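PDB 6NBO: N-isopropylammelide isopropylaminohydrolase from Burkholderia multivorans ATCC 17616, which belongs to the amidohydrolase family of TIM-barrel metal-dependent enzymes and holds zinc ions in its barrel. Local coordinates for residues D196-V201 with G226-D231; S162-R167 with D202-I207. All blocks are in the same frame, centred on the assembly; numbering follows the deposited sequence.

Interaction 1: residues D196-V201 with G226-D231; sequences DPVKAV and GAYSLD
Y228 meets P197 through one edge of its phenol ring. The proline ring lies at that edge, close to the ring plane, so there is no stacking. P197 CG is the atom that comes nearest, 3.5 Å from Y228 CE2. P197 CB sits in the plane of the tyrosine ring at 3.8 Å from Y228 CE2. The two side chains cross at about a right angle.

The phenol oxygen reaches past the proline. Y228 OH lies 3.7 Å from P197 CG. It also lies 3.8 Å from V198 CG2, the methyl that stands anti to the carbonyl carbon of V198. Both are van der Waals contacts. No hydrogen bond joins the two segments. Y228 holds CG anti to its backbone N (chi1 167°), and this carries the ring to the first turn of helix 197-211.

That turn begins at D196, the N-cap residue. D196 OD1 accepts from K199 N at 3.2 Å, and the donor stands well above the carboxylate plane. The cap ties up an amide at the helix start next to the residues that touch Y228.

P197 and Y228 also both touch C191, and L232 of helix 223-239 touches P197 and V198. The contact is small and lies at the surface. It joins the N-terminal turn of helix 197-211 to helix 223-239, the next long helix in the chain. Strand 215-219 runs between them in sequence. Such side-by-side packing of successive outer helices belongs to the TIM barrel of the amidohydrolases.

Interaction 2: residues S162-R167 with D202-I207; sequences SGVLKR and DVLFGI
V164 and L165, adjacent in the loop 162-167, face V203 and L204, adjacent on helix 197-211. The contact across the segments is apolar throughout. V164 points toward the helix and its two methyls go to different partners. V164 CG2 lies 4.1 Å from L204 CD2, and V164 CG1 lies 4.2 Å from V203 CG1. V164 and L204 meet at a slant. L165 approaches V203 differently: the two side chains lie alongside each other, running opposite ways, with L165 CD2 at 4.0 Å from V203 CG2. CD1 is the extended branch of L165 (chi2 -173°), and it is the other branch, CD2, that touches V203. V203 is thus touched by both loop residues, one on each methyl. These distances are those of ordinary methyl packing.

In the TIM-barrel fold of this family, such loops link a barrel strand to the outer helix that follows. Here the loop comes after strand 153-159 and before helix 170-180, and it leans on a later outer helix. V164 also touches T170 and L174 of helix 170-180, so it packs against two helices.

Hydrogen bonds hold the loop in shape. V164 to R167 form a type I beta turn, with R167 N donating to V164 O at 3.3 Å. The E194 carboxylate bridges two successive amides at the start of the turn, OE2 accepting from V164 N and OE1 from L165 N. At the last residue of the turn, R167 NH2 makes a salt bridge with D132 OD1 and a hydrogen bond with T131 OG1.

Both interactions use helix 197-211, and their centres are about 12 Å apart on the same side of the chain's centre. Interaction 1 takes its first turn and interaction 2 the residues that follow. Along the chain the segments alternate: 162-167, 196-201, 202-207, 226-231. The contacts also touch directly. L165 CD1 packs 3.6 Å from D196 O and 4.0 Å from K199 CB. L165 therefore reaches the start of the helix as well as its next part. One outer helix of the barrel is thus packed against an earlier loop and a later helix. Both contacts lie well out from the chain centre, at about 24 and 23 Å.

Interaction 1: residues D196-V201 with G226-D231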
# COMPACT_ATOMS: atom_id res chain seq x y z
N ASP A 196 26.84 7.58 1.55
CA ASP A 196 27.73 6.48 1.93
C ASP A 196 26.84 5.26 1.94
O ASP A 196 26.20 4.95 2.95
CB ASP A 196 28.38 6.74 3.29
CG ASP A 196 29.37 5.67 3.69
OD1 ASP A 196 29.31 4.56 3.14
OD2 ASP A 196 30.19 5.95 4.58
N PRO A 197 26.72 4.57 0.80
CA PRO A 197 25.67 3.55 0.67
C PRO A 197 25.88 2.35 1.56
O PRO A 197 24.91 1.79 2.08
CB PRO A 197 25.72 3.18 -0.82
CG PRO A 197 27.14 3.52 -1.24
CD PRO A 197 27.45 4.77 -0.47
N VAL A 198 27.13 1.94 1.76
CA VAL A 198 27.40 0.79 2.61
C VAL A 198 27.05 1.11 4.05
O VAL A 198 26.38 0.33 4.74
CB VAL A 198 28.86 0.34 2.44
CG1 VAL A 198 29.26 -0.65 3.53
CG2 VAL A 198 29.05 -0.28 1.05
N LYS A 199 27.48 2.28 4.53
CA LYS A 199 27.15 2.67 5.89
C LYS A 199 25.65 2.82 6.06
O LYS A 199 25.08 2.38 7.07
CB LYS A 199 27.87 3.96 6.26
CG LYS A 199 27.68 4.35 7.72
CD LYS A 199 28.55 5.54 8.10
CE LYS A 199 28.21 6.04 9.51
NZ LYS A 199 28.80 7.38 9.78
N ALA A 200 24.97 3.41 5.08
CA ALA A 200 23.53 3.60 5.19
C ALA A 200 22.80 2.26 5.27
O ALA A 200 21.94 2.06 6.13
CB ALA A 200 23.02 4.43 4.01
N VAL A 201 23.15 1.32 4.39
CA VAL A 201 22.46 0.04 4.42
C VAL A 201 22.74 -0.70 5.72
O VAL A 201 21.85 -1.32 6.31
CB VAL A 201 22.86 -0.79 3.18
CG1 VAL A 201 22.41 -2.23 3.33
CG2 VAL A 201 22.25 -0.17 1.93
N GLY A 226 21.29 3.14 -9.06
CA GLY A 226 20.21 2.40 -8.42
C GLY A 226 20.45 0.90 -8.40
O GLY A 226 20.17 0.22 -7.41
N ALA A 227 21.01 0.37 -9.49
CA ALA A 227 21.31 -1.06 -9.53
C ALA A 227 22.36 -1.43 -8.49
O ALA A 227 22.28 -2.50 -7.87
CB ALA A 227 21.78 -1.47 -10.93
N TYR A 228 23.35 -0.56 -8.29
CA TYR A 228 24.34 -0.78 -7.25
C TYR A 228 23.70 -0.80 -5.87
O TYR A 228 23.98 -1.69 -5.05
CB TYR A 228 25.42 0.30 -7.32
CG TYR A 228 26.31 0.34 -6.10
CD1 TYR A 228 27.41 -0.50 -5.97
CD2 TYR A 228 26.02 1.21 -5.05
CE1 TYR A 228 28.21 -0.46 -4.83
CE2 TYR A 228 26.79 1.25 -3.93
CZ TYR A 228 27.89 0.42 -3.82
OH TYR A 228 28.64 0.48 -2.67
N SER A 229 22.85 0.19 -5.56
CA SER A 229 22.23 0.23 -4.24
C SER A 229 21.34 -0.98 -4.02
O SER A 229 21.34 -1.56 -2.94
CB SER A 229 21.42 1.52 -4.07
OG SER A 229 22.26 2.64 -3.95
N LEU A 230 20.56 -1.35 -5.04
CA LEU A 230 19.70 -2.53 -4.94
C LEU A 230 20.52 -3.78 -4.65
O LEU A 230 20.13 -4.60 -3.81
CB LEU A 230 18.90 -2.69 -6.24
CG LEU A 230 17.87 -3.83 -6.26
CD1 LEU A 230 16.99 -3.81 -5.00
CD2 LEU A 230 17.02 -3.76 -7.52
N ASP A 231 21.65 -3.95 -5.33
CA ASP A 231 22.50 -5.10 -5.06
C ASP A 231 22.96 -5.13 -3.61
O ASP A 231 22.95 -6.18 -2.97
CB ASP A 231 23.72 -5.10 -5.99
CG ASP A 231 24.73 -6.16 -5.62
OD1 ASP A 231 24.39 -7.35 -5.68
OD2 ASP A 231 25.87 -5.81 -5.24

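Interaction 2: residues S162-R167 with D202-I207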
# COMPACT_ATOMS: atom_id res chain seq x y z
N SER A 162 14.34 12.89 5.10
CA SER A 162 15.49 13.72 4.75
C SER A 162 16.82 13.03 5.01
O SER A 162 17.85 13.70 4.99
CB SER A 162 15.42 15.04 5.52
OG SER A 162 15.43 14.79 6.91
N GLY A 163 16.82 11.72 5.25
CA GLY A 163 18.05 10.95 5.39
C GLY A 163 18.37 10.63 6.84
O GLY A 163 17.82 11.19 7.78
N VAL A 164 19.30 9.69 7.01
CA VAL A 164 19.72 9.20 8.33
C VAL A 164 21.14 9.65 8.67
O VAL A 164 21.38 10.22 9.74
CB VAL A 164 19.61 7.66 8.41
CG1 VAL A 164 19.99 7.18 9.82
CG2 VAL A 164 18.23 7.22 8.02
N LEU A 165 22.11 9.36 7.79
CA LEU A 165 23.52 9.44 8.17
C LEU A 165 23.95 10.87 8.50
O LEU A 165 24.75 11.08 9.41
CB LEU A 165 24.40 8.88 7.06
CG LEU A 165 24.26 7.39 6.77
CD1 LEU A 165 25.34 6.98 5.74
CD2 LEU A 165 24.41 6.61 8.05
N LYS A 166 23.47 11.84 7.74
CA LYS A 166 23.95 13.21 7.88
C LYS A 166 23.16 14.02 8.90
O LYS A 166 23.41 15.21 9.06
CB LYS A 166 23.92 13.92 6.53
CG LYS A 166 24.82 13.28 5.49
CD LYS A 166 24.84 14.09 4.21
CE LYS A 166 24.07 13.39 3.10
NZ LYS A 166 24.92 13.24 1.88
N ARG A 167 22.20 13.41 9.58
CA ARG A 167 21.34 14.14 10.52
C ARG A 167 21.49 13.49 11.89
O ARG A 167 20.82 12.48 12.17
CB ARG A 167 19.89 14.15 10.03
CG ARG A 167 19.74 14.95 8.74
CD ARG A 167 18.30 15.05 8.25
NE ARG A 167 17.43 15.63 9.26
CZ ARG A 167 17.07 16.91 9.30
NH1 ARG A 167 17.49 17.76 8.36
NH2 ARG A 167 16.28 17.34 10.29
N ASP A 202 23.99 -0.64 6.20
CA ASP A 202 24.32 -1.33 7.44
C ASP A 202 23.60 -0.69 8.63
O ASP A 202 23.11 -1.40 9.52
CB ASP A 202 25.83 -1.32 7.65
CG ASP A 202 26.58 -2.25 6.68
OD1 ASP A 202 25.94 -3.06 5.97
OD2 ASP A 202 27.81 -2.15 6.64
N VAL A 203 23.49 0.64 8.67
CA VAL A 203 22.81 1.29 9.79
C VAL A 203 21.33 0.90 9.81
O VAL A 203 20.79 0.50 10.85
CB VAL A 203 22.99 2.82 9.72
CG1 VAL A 203 21.97 3.53 10.62
CG2 VAL A 203 24.42 3.22 10.12
N LEU A 204 20.66 1.00 8.66
CA LEU A 204 19.24 0.68 8.60
C LEU A 204 18.98 -0.79 8.93
O LEU A 204 18.08 -1.11 9.72
CB LEU A 204 18.70 1.03 7.22
CG LEU A 204 18.57 2.51 6.90
CD1 LEU A 204 18.21 2.69 5.42
CD2 LEU A 204 17.53 3.16 7.81
N PHE A 205 19.72 -1.71 8.31
CA PHE A 205 19.48 -3.12 8.62
C PHE A 205 19.80 -3.43 10.07
O PHE A 205 19.16 -4.30 10.68
CB PHE A 205 20.27 -4.04 7.67
CG PHE A 205 19.54 -4.33 6.39
CD1 PHE A 205 19.56 -3.42 5.34
CD2 PHE A 205 18.78 -5.48 6.25
CE1 PHE A 205 18.86 -3.67 4.16
CE2 PHE A 205 18.09 -5.75 5.08
CZ PHE A 205 18.12 -4.84 4.03
N GLY A 206 20.79 -2.75 10.65
CA GLY A 206 21.09 -2.96 12.06
C GLY A 206 19.93 -2.59 12.95
O GLY A 206 19.57 -3.32 13.87
N ILE A 207 19.30 -1.45 12.67
CA ILE A 207 18.16 -1.02 13.49
C ILE A 207 17.01 -2.00 13.35
O ILE A 207 16.43 -2.44 14.34
CB ILE A 207 17.74 0.41 13.11
CG1 ILE A 207 18.87 1.40 13.39
CG2 ILE A 207 16.44 0.81 13.86
CD1 ILE A 207 18.63 2.77 12.77